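Local coordinates for protein telomerase reverse transcriptase (PDB 4LMO) that binds telomerase RNA through this RNA-binding domain of the catalytic subunit, a reverse transcriptase that lengthens chromosome ends by copying an RNA template, at residues Cys96-Ile101 with Phe235-Val240; Glu128-Val133 with Gly211-Leu216. One frame throughout, in Å; residues are numbered along the deposited sequence.

In the fold
From the N terminus the chain passes through helices 40-48, 73-85 and 88-93 before it enters the loop that holds Cys-96 to Ile-101. It then forms helix 119-133, which supplies Glu-128 to Val-133, continues through helix 142-158, and turns back along the long helix 191-220. There Gly-211 to Leu-216 meet helix 119-133, so contact 2, close to the centre of the chain, closes a loop of 77 residues. The two-stranded hairpin 221-224/234-237 follows, and at the junction of strand 234-237 with helix 238-251 contact 1 closes the wider loop of 133 residues, tying that junction to the loop after helix 88-93. Contact 2 thus nests within contact 1; their centres lie about 19 Å apart and they do not touch.

Contact 1 (Cys96-Ile101 with Phe235-Val240); sequences CPLVGI and FYRQEV
A largely helical RNA-binding domain here ties an irregular loop to the junction between a β-hairpin strand and its C-terminal helix, with Arg-237 at the helix N-cap position. Its side chain bends at chi2 and chi3, which sets the guanidinium between the loop and Glu-239. Leu-98, whose side chain crosses that of Arg-237 at about a right angle, covers one face of the guanidinium, with CD2 3.6 Å above the plane and over its centre. A branched leucine suits the place because its carbons can spread over a flat cation while the same CD2 reaches Val-240 CG2 at 3.8 Å. The less well ordered Ile-101 brings CD1 to 4.1 Å from Glu-239 CB, crossing obliquely, so the aliphatic part of the glutamate packs under the loop while its carboxylate turns to the arginine. In that salt bridge Glu-239 OE2 lies 3.4 Å from Arg-237 NH2, at the guanidinium edge, and both hydrogen bonds between the two groups are weak; the carboxylate would nevertheless probably steady the arginine's positive charge. Cys-96 is held by its disulfide to Cys-117. Its carbonyl O accepts a bond from Arg-237 NH1 at 2.7 Å, bent to 139° at the hydrogen, with the donor standing 43° out of the carbonyl plane.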
ATOM      1  N   CYS A  96       0.012  -1.549 -16.580  1.00 39.89           N
ATOM      2  CA  CYS A  96       1.350  -1.820 -17.105  1.00 40.98           C
ATOM      3  C   CYS A  96       1.551  -3.316 -17.361  1.00 41.92           C
ATOM      4  O   CYS A  96       2.231  -3.998 -16.592  1.00 41.81           O
ATOM      5  CB  CYS A  96       2.424  -1.267 -16.167  1.00 41.07           C
ATOM      6  SG  CYS A  96       4.047  -1.112 -16.941  1.00 41.83           S
ATOM      7  N   PRO A  97       0.964  -3.823 -18.460  1.00 43.04           N
ATOM      8  CA  PRO A  97       0.840  -5.259 -18.704  1.00 43.60           C
ATOM      9  C   PRO A  97       2.151  -5.946 -19.061  1.00 44.22           C
ATOM     10  O   PRO A  97       3.104  -5.296 -19.490  1.00 44.18           O
ATOM     11  CB  PRO A  97      -0.130  -5.332 -19.886  1.00 44.58           C
ATOM     12  CG  PRO A  97       0.069  -4.049 -20.613  1.00 44.70           C
ATOM     13  CD  PRO A  97       0.424  -3.022 -19.575  1.00 43.46           C
ATOM     14  N   LEU A  98       2.177  -7.261 -18.876  1.00 45.38           N
ATOM     15  CA  LEU A  98       3.327  -8.080 -19.230  1.00 46.28           C
ATOM     16  C   LEU A  98       3.343  -8.323 -20.736  1.00 47.38           C
ATOM     17  O   LEU A  98       2.291  -8.454 -21.362  1.00 47.83           O
ATOM     18  CB  LEU A  98       3.290  -9.405 -18.457  1.00 46.46           C
ATOM     19  CG  LEU A  98       3.101  -9.306 -16.933  1.00 45.57           C
ATOM     20  CD1 LEU A  98       2.646 -10.626 -16.331  1.00 46.67           C
ATOM     21  CD2 LEU A  98       4.351  -8.789 -16.233  1.00 44.55           C
ATOM     22  N   VAL A  99       4.540  -8.357 -21.315  1.00 48.63           N
ATOM     23  CA  VAL A  99       4.707  -8.637 -22.740  1.00 50.96           C
ATOM     24  C   VAL A  99       5.516  -9.921 -22.909  1.00 53.11           C
ATOM     25  O   VAL A  99       6.743  -9.914 -22.790  1.00 53.05           O
ATOM     26  CB  VAL A  99       5.392  -7.472 -23.496  1.00 50.15           C
ATOM     27  CG1 VAL A  99       5.380  -7.724 -24.997  1.00 50.31           C
ATOM     28  CG2 VAL A  99       4.719  -6.143 -23.181  1.00 49.33           C
ATOM     29  N   GLY A 100       4.807 -11.018 -23.166  1.00 56.14           N
ATOM     30  CA  GLY A 100       5.418 -12.324 -23.415  1.00 60.19           C
ATOM     31  C   GLY A 100       6.361 -12.825 -22.335  1.00 62.86           C
ATOM     32  O   GLY A 100       7.496 -13.206 -22.630  1.00 63.51           O
ATOM     33  N   ILE A 101       5.899 -12.823 -21.085  1.00 65.74           N
ATOM     34  CA  ILE A 101       6.711 -13.342 -19.976  1.00 68.99           C
ATOM     35  C   ILE A 101       6.452 -14.829 -19.718  1.00 71.88           C
ATOM     36  O   ILE A 101       7.387 -15.586 -19.451  1.00 72.97           O
ATOM     37  CB  ILE A 101       6.589 -12.500 -18.671  1.00 68.57           C
ATOM     38  CG1 ILE A 101       5.234 -12.689 -17.974  1.00 68.88           C
ATOM     39  CG2 ILE A 101       6.893 -11.031 -18.930  1.00 68.30           C
ATOM     40  CD1 ILE A 101       5.272 -13.627 -16.782  1.00 69.58           C
ATOM     41  N   PHE A 235      11.189   1.086 -12.731  1.00 41.65           N
ATOM     42  CA  PHE A 235      10.309   0.133 -12.056  1.00 39.48           C
ATOM     43  C   PHE A 235       9.966  -1.029 -12.979  1.00 38.52           C
ATOM     44  O   PHE A 235       9.327  -0.832 -14.011  1.00 38.52           O
ATOM     45  CB  PHE A 235       8.997   0.802 -11.636  1.00 39.38           C
ATOM     46  CG  PHE A 235       9.148   1.842 -10.569  1.00 39.79           C
ATOM     47  CD1 PHE A 235       9.204   3.189 -10.901  1.00 40.45           C
ATOM     48  CD2 PHE A 235       9.206   1.478  -9.226  1.00 39.69           C
ATOM     49  CE1 PHE A 235       9.329   4.158  -9.918  1.00 40.62           C
ATOM     50  CE2 PHE A 235       9.333   2.441  -8.238  1.00 40.19           C
ATOM     51  CZ  PHE A 235       9.394   3.782  -8.585  1.00 40.66           C
ATOM     52  N   TYR A 236      10.377  -2.237 -12.606  1.00 37.09           N
ATOM     53  CA  TYR A 236       9.970  -3.433 -13.335  1.00 36.72           C
ATOM     54  C   TYR A 236       8.881  -4.172 -12.569  1.00 35.97           C
ATOM     55  O   TYR A 236       9.001  -4.368 -11.360  1.00 35.84           O
ATOM     56  CB  TYR A 236      11.158  -4.375 -13.555  1.00 36.59           C
ATOM     57  CG  TYR A 236      12.169  -3.901 -14.575  1.00 36.92           C
ATOM     58  CD1 TYR A 236      12.077  -4.287 -15.911  1.00 37.18           C
ATOM     59  CD2 TYR A 236      13.229  -3.076 -14.198  1.00 36.69           C
ATOM     60  CE1 TYR A 236      13.009  -3.856 -16.846  1.00 37.43           C
ATOM     61  CE2 TYR A 236      14.162  -2.639 -15.123  1.00 36.91           C
ATOM     62  CZ  TYR A 236      14.050  -3.032 -16.442  1.00 37.51           C
ATOM     63  OH  TYR A 236      14.982  -2.595 -17.355  1.00 38.07           O
ATOM     64  N   ARG A 237       7.824  -4.577 -13.267  1.00 35.76           N
ATOM     65  CA  ARG A 237       6.879  -5.551 -12.722  1.00 35.66           C
ATOM     66  C   ARG A 237       7.711  -6.726 -12.223  1.00 35.99           C
ATOM     67  O   ARG A 237       8.600  -7.202 -12.940  1.00 36.51           O
ATOM     68  CB  ARG A 237       5.906  -6.031 -13.798  1.00 35.58           C
ATOM     69  CG  ARG A 237       4.893  -5.000 -14.281  1.00 35.49           C
ATOM     70  CD  ARG A 237       3.604  -5.030 -13.474  1.00 34.90           C
ATOM     71  NE  ARG A 237       3.033  -6.374 -13.387  1.00 35.27           N
ATOM     72  CZ  ARG A 237       2.051  -6.840 -14.154  1.00 35.83           C
ATOM     73  NH1 ARG A 237       1.496  -6.078 -15.087  1.00 35.85           N
ATOM     74  NH2 ARG A 237       1.617  -8.081 -13.978  1.00 36.46           N
ATOM     75  N   GLN A 238       7.443  -7.186 -11.003  1.00 35.78           N
ATOM     76  CA  GLN A 238       8.302  -8.194 -10.372  1.00 36.26           C
ATOM     77  C   GLN A 238       8.436  -9.475 -11.207  1.00 36.25           C
ATOM     78  O   GLN A 238       9.450 -10.168 -11.120  1.00 36.62           O
ATOM     79  CB  GLN A 238       7.867  -8.490  -8.924  1.00 36.79           C
ATOM     80  CG  GLN A 238       7.265  -9.868  -8.676  1.00 38.22           C
ATOM     81  CD  GLN A 238       5.754  -9.876  -8.721  1.00 39.46           C
ATOM     82  OE1 GLN A 238       5.106  -8.863  -8.449  1.00 40.18           O
ATOM     83  NE2 GLN A 238       5.179 -11.027  -9.053  1.00 39.61           N
ATOM     84  N   GLU A 239       7.421  -9.766 -12.020  1.00 36.19           N
ATOM     85  CA  GLU A 239       7.444 -10.907 -12.939  1.00 36.64           C
ATOM     86  C   GLU A 239       8.527 -10.742 -14.004  1.00 36.43           C
ATOM     87  O   GLU A 239       9.247 -11.693 -14.314  1.00 36.68           O
ATOM     88  CB  GLU A 239       6.083 -11.105 -13.618  1.00 37.08           C
ATOM     89  CG  GLU A 239       4.933 -11.448 -12.680  1.00 37.36           C
ATOM     90  CD  GLU A 239       4.185 -10.225 -12.177  1.00 37.73           C
ATOM     91  OE1 GLU A 239       4.771  -9.117 -12.148  1.00 37.25           O
ATOM     92  OE2 GLU A 239       3.000 -10.375 -11.807  1.00 38.01           O
ATOM     93  N   VAL A 240       8.634  -9.533 -14.554  1.00 35.70           N
ATOM     94  CA  VAL A 240       9.655  -9.223 -15.557  1.00 35.95           C
ATOM     95  C   VAL A 240      11.037  -9.206 -14.903  1.00 35.71           C
ATOM     96  O   VAL A 240      12.026  -9.616 -15.517  1.00 36.32           O
ATOM     97  CB  VAL A 240       9.400  -7.876 -16.271  1.00 35.57           C
ATOM     98  CG1 VAL A 240      10.185  -7.810 -17.573  1.00 36.01           C
ATOM     99  CG2 VAL A 240       7.921  -7.676 -16.552  1.00 35.38           C
TER

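Contact 2 (Glu128-Val133 with Gly211-Leu216); sequences ECLLAV and GFVVGL
Phe-212 is the main bump of this helix-helix packing: its ring projects from helix 191-220 into a hollow on helix 119-133 edged by Cys-129, Leu-130 and Val-133. The axes of the two short helical segments come within 11.1 Å and run at 131° to each other. With CG anti to the backbone N (chi1 -167°), the phenylalanine reaches straight across. Its tip, CZ, meets Val-133 CB at 3.9 Å, while the Val-133 methyl CG1 lies against CZ and CE1. Further round the ring, on the same side of its plane, Leu-130 CD2 comes obliquely within 3.9 Å of Phe-212 CD2, the side chains sliding past each other. Leu-130 CD2 also approaches Val-213 CG2 at 4.2 Å, so leucine fills the notch between two successive residues. One turn beyond Phe-212, Leu-216 sends CD1 to Cys-129 CB at 3.8 Å; the small cysteine leaves room for this second bump. An alanine in place of Phe-212 would remove the ring and would probably loosen the packing of Val-133 and Leu-130 against this helix. The side-chain contacts are buried and apolar; the Cys-129 carbonyl O lies at the ring edge of Phe-212, 4.2 Å from its CZ. Around it, Tyr-88 of helix 88-93 packs on Cys-129, Val-133 and Leu-216, Phe-149 of helix 142-158 on Leu-130, and Leu-25 from a loop meets Phe-212.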
ATOM      1  N   GLU A 128      -5.904   3.232  -9.131  1.00 32.34           N
ATOM      2  CA  GLU A 128      -7.030   2.313  -9.306  1.00 33.35           C
ATOM      3  C   GLU A 128      -7.235   1.429  -8.080  1.00 33.02           C
ATOM      4  O   GLU A 128      -8.369   1.090  -7.736  1.00 34.13           O
ATOM      5  CB  GLU A 128      -6.854   1.447 -10.560  1.00 34.61           C
ATOM      6  CG  GLU A 128      -6.942   2.200 -11.885  1.00 35.41           C
ATOM      7  CD  GLU A 128      -8.188   3.060 -12.008  1.00 36.44           C
ATOM      8  OE1 GLU A 128      -9.291   2.593 -11.657  1.00 37.62           O
ATOM      9  OE2 GLU A 128      -8.064   4.214 -12.464  1.00 36.87           O
ATOM     10  N   CYS A 129      -6.131   1.060  -7.432  1.00 31.94           N
ATOM     11  CA  CYS A 129      -6.176   0.303  -6.187  1.00 31.35           C
ATOM     12  C   CYS A 129      -6.843   1.100  -5.065  1.00 31.06           C
ATOM     13  O   CYS A 129      -7.662   0.558  -4.323  1.00 31.08           O
ATOM     14  CB  CYS A 129      -4.773  -0.135  -5.769  1.00 31.18           C
ATOM     15  SG  CYS A 129      -4.061  -1.422  -6.816  1.00 32.07           S
ATOM     16  N   LEU A 130      -6.496   2.383  -4.953  1.00 30.41           N
ATOM     17  CA  LEU A 130      -7.102   3.270  -3.955  1.00 30.65           C
ATOM     18  C   LEU A 130      -8.614   3.397  -4.144  1.00 31.69           C
ATOM     19  O   LEU A 130      -9.366   3.410  -3.168  1.00 32.31           O
ATOM     20  CB  LEU A 130      -6.446   4.655  -3.974  1.00 30.22           C
ATOM     21  CG  LEU A 130      -5.022   4.777  -3.422  1.00 29.53           C
ATOM     22  CD1 LEU A 130      -4.344   6.023  -3.963  1.00 29.55           C
ATOM     23  CD2 LEU A 130      -5.004   4.765  -1.898  1.00 29.29           C
ATOM     24  N   LEU A 131      -9.046   3.478  -5.401  1.00 32.08           N
ATOM     25  CA  LEU A 131     -10.466   3.584  -5.740  1.00 32.49           C
ATOM     26  C   LEU A 131     -11.248   2.296  -5.477  1.00 32.95           C
ATOM     27  O   LEU A 131     -12.414   2.346  -5.085  1.00 33.33           O
ATOM     28  CB  LEU A 131     -10.640   4.012  -7.202  1.00 32.63           C
ATOM     29  CG  LEU A 131     -10.387   5.478  -7.573  1.00 32.53           C
ATOM     30  CD1 LEU A 131     -10.384   5.649  -9.086  1.00 32.50           C
ATOM     31  CD2 LEU A 131     -11.416   6.403  -6.935  1.00 32.67           C
ATOM     32  N   ALA A 132     -10.608   1.149  -5.695  1.00 33.07           N
ATOM     33  CA  ALA A 132     -11.271  -0.147  -5.537  1.00 33.53           C
ATOM     34  C   ALA A 132     -11.323  -0.628  -4.082  1.00 33.76           C
ATOM     35  O   ALA A 132     -12.223  -1.387  -3.710  1.00 34.01           O
ATOM     36  CB  ALA A 132     -10.606  -1.195  -6.416  1.00 33.60           C
ATOM     37  N   VAL A 133     -10.368  -0.179  -3.270  1.00 33.20           N
ATOM     38  CA  VAL A 133     -10.215  -0.690  -1.903  1.00 32.97           C
ATOM     39  C   VAL A 133     -10.720   0.278  -0.821  1.00 33.31           C
ATOM     40  O   VAL A 133     -11.439  -0.138   0.089  1.00 34.11           O
ATOM     41  CB  VAL A 133      -8.759  -1.145  -1.626  1.00 32.01           C
ATOM     42  CG1 VAL A 133      -8.586  -1.612  -0.187  1.00 31.92           C
ATOM     43  CG2 VAL A 133      -8.357  -2.258  -2.587  1.00 32.07           C
ATOM     44  N   GLY A 211       2.060   2.493   4.283  1.00 28.62           N
ATOM     45  CA  GLY A 211       1.620   1.111   4.392  1.00 28.86           C
ATOM     46  C   GLY A 211       0.994   0.604   3.113  1.00 28.88           C
ATOM     47  O   GLY A 211       1.447  -0.394   2.548  1.00 29.60           O
ATOM     48  N   PHE A 212      -0.042   1.294   2.648  1.00 28.46           N
ATOM     49  CA  PHE A 212      -0.811   0.828   1.500  1.00 28.45           C
ATOM     50  C   PHE A 212      -0.095   1.070   0.170  1.00 27.97           C
ATOM     51  O   PHE A 212       0.299   0.114  -0.501  1.00 28.02           O
ATOM     52  CB  PHE A 212      -2.230   1.426   1.499  1.00 28.70           C
ATOM     53  CG  PHE A 212      -3.168   0.761   0.528  1.00 28.85           C
ATOM     54  CD1 PHE A 212      -3.747  -0.466   0.830  1.00 29.05           C
ATOM     55  CD2 PHE A 212      -3.471   1.360  -0.689  1.00 28.95           C
ATOM     56  CE1 PHE A 212      -4.608  -1.085  -0.064  1.00 29.29           C
ATOM     57  CE2 PHE A 212      -4.331   0.748  -1.589  1.00 29.01           C
ATOM     58  CZ  PHE A 212      -4.898  -0.478  -1.276  1.00 29.52           C
ATOM     59  N   VAL A 213       0.084   2.336  -0.199  1.00 27.82           N
ATOM     60  CA  VAL A 213       0.658   2.694  -1.501  1.00 27.53           C
ATOM     61  C   VAL A 213       2.061   2.120  -1.711  1.00 27.62           C
ATOM     62  O   VAL A 213       2.304   1.406  -2.690  1.00 27.94           O
ATOM     63  CB  VAL A 213       0.624   4.221  -1.740  1.00 27.77           C
ATOM     64  CG1 VAL A 213       1.505   4.620  -2.921  1.00 27.75           C
ATOM     65  CG2 VAL A 213      -0.811   4.682  -1.961  1.00 27.37           C
ATOM     66  N   VAL A 214       2.969   2.408  -0.783  1.00 27.31           N
ATOM     67  CA  VAL A 214       4.341   1.890  -0.849  1.00 27.07           C
ATOM     68  C   VAL A 214       4.375   0.358  -0.771  1.00 26.67           C
ATOM     69  O   VAL A 214       5.202  -0.284  -1.425  1.00 26.71           O
ATOM     70  CB  VAL A 214       5.240   2.543   0.226  1.00 26.86           C
ATOM     71  CG1 VAL A 214       6.551   1.787   0.396  1.00 26.91           C
ATOM     72  CG2 VAL A 214       5.506   3.998  -0.136  1.00 26.89           C
ATOM     73  N   GLY A 215       3.464  -0.216   0.011  1.00 26.48           N
ATOM     74  CA  GLY A 215       3.299  -1.670   0.088  1.00 26.61           C
ATOM     75  C   GLY A 215       3.054  -2.297  -1.274  1.00 26.68           C
ATOM     76  O   GLY A 215       3.692  -3.285  -1.637  1.00 27.14           O
ATOM     77  N   LEU A 216       2.137  -1.706  -2.032  1.00 26.64           N
ATOM     78  CA  LEU A 216       1.817  -2.174  -3.376  1.00 27.27           C
ATOM     79  C   LEU A 216       3.018  -2.079  -4.310  1.00 27.48           C
ATOM     80  O   LEU A 216       3.298  -3.008  -5.069  1.00 27.81           O
ATOM     81  CB  LEU A 216       0.639  -1.383  -3.947  1.00 27.55           C
ATOM     82  CG  LEU A 216      -0.683  -1.494  -3.180  1.00 27.98           C
ATOM     83  CD1 LEU A 216      -1.677  -0.455  -3.673  1.00 27.91           C
ATOM     84  CD2 LEU A 216      -1.260  -2.897  -3.288  1.00 28.79           C
TER